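Local coordinates for putative uncharacterized protein (Paracoccus denitrificans, PDB 3DML) that is a periplasmic thioredoxin-like thiol-disulfide oxidoreductase that probably exchanges disulfides with partner proteins during chemotrophic sulfur oxidation, at residues 38-43 with 100-105. Numbering follows the deposited sequence.
Sequences AEIAPQ and FFWPML
F101 and W102, consecutive residues of helix 98-112, receive the side chain of I40 in an apolar contact of the thioredoxin fold, between helix 98-112 and the segment that follows from helix 31-39. That helix starts at the CxxC pair C30 and C33; residues 38-43 run from its last part into a segment with helical backbone angles but without the regular bonds. F101 meets I40 first: the branch methyl CG2 of I40 lies 3.8 Å from CE2 of F101, approaching the ring obliquely. With CG anti to the backbone N (chi1 -179°), F101 brings the CD2/CE2 side of its ring up to I40. The same ring makes edge-to-face contacts with W36 and F80. The W102 side chain runs past I40 in the opposite direction, bringing NE1, CE2 and CZ2 up against it. One face of the indole is covered near its rim by CD2 of F101, 4.0 Å above the plane, while Q43 flanks its edge. No hydrogen bond crosses between the segments, and I40 carries most of the contact from its side, of 195 Å² buried in all. Its two methyls divide the work: CG2 serves mainly F101, and CD1 lies obliquely across NE1, CE2 and CZ2 of W102, nearest to NE1 at 3.6 Å.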
ATOM      1  N   ALA A  38      -6.167   1.655 -12.028  1.00 17.60           N
ATOM      2  CA  ALA A  38      -7.136   1.128 -12.986  1.00 17.96           C
ATOM      3  C   ALA A  38      -7.537  -0.314 -12.689  1.00 18.86           C
ATOM      4  O   ALA A  38      -8.682  -0.699 -12.930  1.00 19.24           O
ATOM      5  CB  ALA A  38      -6.586   1.214 -14.401  1.00 17.82           C
ATOM      6  N   GLU A  39      -6.596  -1.121 -12.201  1.00 17.51           N
ATOM      7  CA  GLU A  39      -6.798  -2.561 -12.138  1.00 17.77           C
ATOM      8  C   GLU A  39      -7.268  -3.048 -10.783  1.00 17.45           C
ATOM      9  O   GLU A  39      -8.214  -3.848 -10.700  1.00 18.85           O
ATOM     10  CB  GLU A  39      -5.521  -3.310 -12.524  1.00 17.56           C
ATOM     11  CG  GLU A  39      -5.202  -3.150 -13.985  1.00 20.93           C
ATOM     12  CD  GLU A  39      -3.817  -3.607 -14.391  1.00 24.45           C
ATOM     13  OE1 GLU A  39      -3.119  -4.339 -13.630  1.00 24.73           O
ATOM     14  OE2 GLU A  39      -3.438  -3.229 -15.524  1.00 26.63           O
ATOM     15  N   ILE A  40      -6.588  -2.607  -9.727  1.00 15.17           N
ATOM     16  CA  ILE A  40      -6.885  -3.084  -8.383  1.00 13.27           C
ATOM     17  C   ILE A  40      -7.816  -2.114  -7.633  1.00 13.45           C
ATOM     18  O   ILE A  40      -8.784  -2.550  -6.989  1.00 12.72           O
ATOM     19  CB  ILE A  40      -5.595  -3.295  -7.545  1.00 13.16           C
ATOM     20  CG1 ILE A  40      -4.682  -4.399  -8.136  1.00 12.91           C
ATOM     21  CG2 ILE A  40      -5.932  -3.562  -6.075  1.00 11.32           C
ATOM     22  CD1 ILE A  40      -5.308  -5.759  -8.152  1.00 11.67           C
ATOM     23  N   ALA A  41      -7.516  -0.818  -7.690  1.00 12.50           N
ATOM     24  CA  ALA A  41      -8.236   0.180  -6.872  1.00 13.21           C
ATOM     25  C   ALA A  41      -9.783   0.049  -6.898  1.00 13.72           C
ATOM     26  O   ALA A  41     -10.406   0.093  -5.857  1.00 13.80           O
ATOM     27  CB  ALA A  41      -7.814   1.616  -7.234  1.00 12.62           C
ATOM     28  N   PRO A  42     -10.392  -0.105  -8.089  1.00 15.15           N
ATOM     29  CA  PRO A  42     -11.864  -0.228  -8.106  1.00 16.06           C
ATOM     30  C   PRO A  42     -12.385  -1.450  -7.306  1.00 15.86           C
ATOM     31  O   PRO A  42     -13.403  -1.340  -6.603  1.00 16.22           O
ATOM     32  CB  PRO A  42     -12.193  -0.372  -9.600  1.00 16.89           C
ATOM     33  CG  PRO A  42     -10.956   0.142 -10.350  1.00 17.49           C
ATOM     34  CD  PRO A  42      -9.800  -0.199  -9.441  1.00 15.30           C
ATOM     35  N   GLN A  43     -11.698  -2.596  -7.381  1.00 14.75           N
ATOM     36  CA  GLN A  43     -12.126  -3.803  -6.656  1.00 15.08           C
ATOM     37  C   GLN A  43     -11.777  -3.723  -5.182  1.00 13.93           C
ATOM     38  O   GLN A  43     -12.453  -4.305  -4.341  1.00 13.70           O
ATOM     39  CB  GLN A  43     -11.388  -5.050  -7.192  1.00 16.32           C
ATOM     40  CG  GLN A  43     -11.327  -5.134  -8.679  1.00 19.07           C
ATOM     41  CD  GLN A  43     -10.504  -6.322  -9.142  1.00 21.21           C
ATOM     42  OE1 GLN A  43      -9.299  -6.193  -9.451  1.00 20.17           O
ATOM     43  NE2 GLN A  43     -11.144  -7.490  -9.191  1.00 17.88           N
ATOM     44  N   PHE A 100       0.165 -10.845  -8.494  1.00 16.14           N
ATOM     45  CA  PHE A 100       1.292 -10.676  -7.584  1.00 16.71           C
ATOM     46  C   PHE A 100       0.830  -9.917  -6.352  1.00 15.93           C
ATOM     47  O   PHE A 100       1.141 -10.289  -5.231  1.00 16.50           O
ATOM     48  CB  PHE A 100       2.418  -9.978  -8.320  1.00 17.62           C
ATOM     49  CG  PHE A 100       3.072 -10.882  -9.312  1.00 20.21           C
ATOM     50  CD1 PHE A 100       4.224 -11.587  -8.966  1.00 22.31           C
ATOM     51  CD2 PHE A 100       2.471 -11.115 -10.552  1.00 22.23           C
ATOM     52  CE1 PHE A 100       4.804 -12.475  -9.866  1.00 22.77           C
ATOM     53  CE2 PHE A 100       3.042 -11.995 -11.465  1.00 23.50           C
ATOM     54  CZ  PHE A 100       4.209 -12.682 -11.113  1.00 21.22           C
ATOM     55  N   PHE A 101      -0.000  -8.920  -6.576  1.00 14.27           N
ATOM     56  CA  PHE A 101      -0.483  -8.049  -5.509  1.00 12.43           C
ATOM     57  C   PHE A 101      -1.241  -8.797  -4.433  1.00 12.39           C
ATOM     58  O   PHE A 101      -0.901  -8.715  -3.269  1.00 11.62           O
ATOM     59  CB  PHE A 101      -1.322  -6.893  -6.098  1.00 11.62           C
ATOM     60  CG  PHE A 101      -1.824  -5.938  -5.049  1.00 12.54           C
ATOM     61  CD1 PHE A 101      -0.966  -4.990  -4.474  1.00 12.36           C
ATOM     62  CD2 PHE A 101      -3.125  -6.043  -4.582  1.00 12.18           C
ATOM     63  CE1 PHE A 101      -1.446  -4.098  -3.477  1.00 12.71           C
ATOM     64  CE2 PHE A 101      -3.608  -5.171  -3.597  1.00 11.89           C
ATOM     65  CZ  PHE A 101      -2.765  -4.214  -3.043  1.00 11.74           C
ATOM     66  N   TRP A 102      -2.291  -9.527  -4.808  1.00 12.28           N
ATOM     67  CA  TRP A 102      -3.147 -10.145  -3.801  1.00 12.14           C
ATOM     68  C   TRP A 102      -2.479 -11.105  -2.804  1.00 12.66           C
ATOM     69  O   TRP A 102      -2.651 -10.948  -1.587  1.00 12.59           O
ATOM     70  CB  TRP A 102      -4.368 -10.818  -4.453  1.00 12.62           C
ATOM     71  CG  TRP A 102      -5.288  -9.873  -5.192  1.00 12.06           C
ATOM     72  CD1 TRP A 102      -5.551  -9.852  -6.534  1.00 11.98           C
ATOM     73  CD2 TRP A 102      -6.100  -8.848  -4.606  1.00 13.52           C
ATOM     74  NE1 TRP A 102      -6.471  -8.861  -6.818  1.00 12.99           N
ATOM     75  CE2 TRP A 102      -6.822  -8.237  -5.651  1.00 13.31           C
ATOM     76  CE3 TRP A 102      -6.278  -8.385  -3.292  1.00 14.48           C
ATOM     77  CZ2 TRP A 102      -7.711  -7.176  -5.426  1.00 16.41           C
ATOM     78  CZ3 TRP A 102      -7.153  -7.337  -3.071  1.00 15.02           C
ATOM     79  CH2 TRP A 102      -7.861  -6.747  -4.129  1.00 15.60           C
ATOM     80  N   PRO A 103      -1.741 -12.118  -3.291  1.00 13.27           N
ATOM     81  CA  PRO A 103      -1.156 -13.052  -2.318  1.00 14.20           C
ATOM     82  C   PRO A 103      -0.001 -12.416  -1.523  1.00 15.21           C
ATOM     83  O   PRO A 103       0.258 -12.815  -0.380  1.00 15.48           O
ATOM     84  CB  PRO A 103      -0.639 -14.226  -3.193  1.00 14.18           C
ATOM     85  CG  PRO A 103      -0.472 -13.677  -4.536  1.00 13.67           C
ATOM     86  CD  PRO A 103      -1.414 -12.480  -4.680  1.00 13.38           C
HETATM   87  N   MSE A 104       0.684 -11.440  -2.104  1.00 15.40           N
HETATM   88  CA  MSE A 104       1.764 -10.783  -1.370  0.70 16.13           C
HETATM   89  C   MSE A 104       1.203  -9.882  -0.285  1.00 15.99           C
HETATM   90  O   MSE A 104       1.750  -9.808   0.811  1.00 15.97           O
HETATM   91  CB  MSE A 104       2.674 -10.037  -2.328  0.70 17.02           C
HETATM   92  CG  MSE A 104       3.170 -10.970  -3.424  0.70 20.27           C
HETATM   93 SE   MSE A 104       4.566 -10.220  -4.489  0.70 28.27          SE
HETATM   94  CE  MSE A 104       3.762  -8.545  -5.131  0.70 26.31           C
ATOM     95  N   LEU A 105       0.080  -9.224  -0.569  1.00 14.97           N
ATOM     96  CA  LEU A 105      -0.577  -8.439   0.464  1.00 14.64           C
ATOM     97  C   LEU A 105      -1.106  -9.369   1.561  1.00 15.14           C
ATOM     98  O   LEU A 105      -0.974  -9.091   2.762  1.00 14.59           O
ATOM     99  CB  LEU A 105      -1.727  -7.626  -0.139  1.00 13.90           C
ATOM    100  CG  LEU A 105      -2.600  -6.895   0.903  1.00 15.18           C
ATOM    101  CD1 LEU A 105      -1.797  -5.840   1.685  1.00 15.88           C
ATOM    102  CD2 LEU A 105      -3.807  -6.275   0.245  1.00 14.18           C
TER